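Local coordinates for protein glypican-1 (Homo sapiens, PDB 4YWT) that carries heparan sulfate at the cell surface as a proteoglycan, binds alpha-4 (V) collagen through those chains and takes part in Schwann cell myelination, at residues P448-T451 against I452-Q455. The protein carries 3 engineered substitutions. Sequence-based numbering, arbitrary orientation.
Sequences PDMT and IRQQ
With CG of Asp449 turned anti to its own N (chi1 -176°), the carboxylate is carried to the N-H of Ile452 in the first turn of the helix. OD1 of Asp449 accepts a fairly straight hydrogen bond from Ile452 N at 3.3 Å; the N-H meets the anti side of the oxygen, 22° out of the carboxylate plane. The same turn lays the two side chains across each other at about a right angle, CB of Asp449 resting 3.8 Å from CG1 of Ile452. At the other end of the residue, the backbone O of Asp449 accepts a weak bond from Arg453 N. Regular helical bonding is tighter one step on: Gln454 N to Met450 O and Gln455 N to Thr451 O are both 2.9 Å. CG of Gln455, beside its own backbone N, lies 3.2 Å from Thr451 O, and the bend at chi2 keeps the amide near, NE2 of Gln455 3.6 Å from Thr451 O. On the exposed flank, CE of Met450 reaches CB of Arg453 at 4.2 Å. The inner flank faces the protein: Ile452 touches Val236, Val239 and Leu285, and Gln455 packs on Val232, Lys235 and Val236 of helix 204-236. Asn281 OD1, of helix 280-283, accepts from Asp449 N, joining the residue before the helix to that short helix. An aspartate accepting from the N-H three residues ahead is the classic N-cap; here it opens helix 450-471, the last modelled helix of the elongated, mainly helical glypican core.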
# COMPACT_ATOMS: atom_id res chain seq x y z
N PRO A 448 11.24 -20.50 7.06
CA PRO A 448 10.53 -19.24 6.82
C PRO A 448 9.05 -19.34 7.16
O PRO A 448 8.48 -20.43 7.12
CB PRO A 448 10.73 -18.99 5.33
CG PRO A 448 10.91 -20.35 4.75
CD PRO A 448 11.63 -21.16 5.80
N ASP A 449 8.43 -18.21 7.50
CA ASP A 449 7.01 -18.18 7.79
C ASP A 449 6.19 -18.26 6.50
O ASP A 449 6.51 -17.60 5.51
CB ASP A 449 6.66 -16.91 8.57
CG ASP A 449 5.21 -16.87 9.00
OD1 ASP A 449 4.43 -16.09 8.40
OD2 ASP A 449 4.84 -17.61 9.93
N MET A 450 5.14 -19.07 6.52
CA MET A 450 4.33 -19.31 5.32
C MET A 450 3.51 -18.09 4.90
O MET A 450 3.41 -17.78 3.71
CB MET A 450 3.41 -20.51 5.54
CG MET A 450 3.99 -21.84 5.05
SD MET A 450 4.33 -21.87 3.27
CE MET A 450 6.09 -21.57 3.24
N THR A 451 2.92 -17.42 5.88
CA THR A 451 2.11 -16.23 5.63
C THR A 451 2.92 -15.19 4.85
O THR A 451 2.46 -14.68 3.82
CB THR A 451 1.61 -15.60 6.94
OG1 THR A 451 0.97 -16.61 7.74
CG2 THR A 451 0.62 -14.48 6.65
N ILE A 452 4.12 -14.92 5.34
CA ILE A 452 5.04 -13.99 4.69
C ILE A 452 5.28 -14.38 3.24
O ILE A 452 5.23 -13.53 2.34
CB ILE A 452 6.39 -13.92 5.43
CG1 ILE A 452 6.18 -13.50 6.89
CG2 ILE A 452 7.34 -12.97 4.71
CD1 ILE A 452 5.53 -12.15 7.05
N ARG A 453 5.54 -15.66 3.01
CA ARG A 453 5.79 -16.17 1.66
C ARG A 453 4.60 -15.94 0.73
O ARG A 453 4.77 -15.48 -0.41
CB ARG A 453 6.15 -17.66 1.72
CG ARG A 453 7.64 -17.91 1.78
CD ARG A 453 8.32 -17.29 0.58
NE ARG A 453 9.75 -17.06 0.78
CZ ARG A 453 10.53 -16.42 -0.08
NH1 ARG A 453 10.01 -15.94 -1.21
NH2 ARG A 453 11.82 -16.25 0.18
N GLN A 454 3.41 -16.26 1.22
CA GLN A 454 2.19 -16.03 0.44
C GLN A 454 2.01 -14.55 0.10
O GLN A 454 1.67 -14.20 -1.04
CB GLN A 454 0.97 -16.56 1.21
CG GLN A 454 0.94 -18.07 1.34
CD GLN A 454 -0.20 -18.56 2.21
OE1 GLN A 454 -0.91 -17.77 2.83
NE2 GLN A 454 -0.38 -19.88 2.26
N GLN A 455 2.25 -13.69 1.08
CA GLN A 455 2.16 -12.25 0.86
C GLN A 455 3.16 -11.79 -0.20
O GLN A 455 2.85 -10.94 -1.04
CB GLN A 455 2.38 -11.48 2.16
CG GLN A 455 1.34 -11.79 3.23
CD GLN A 455 -0.05 -11.95 2.66
OE1 GLN A 455 -0.64 -10.99 2.16
NE2 GLN A 455 -0.58 -13.17 2.73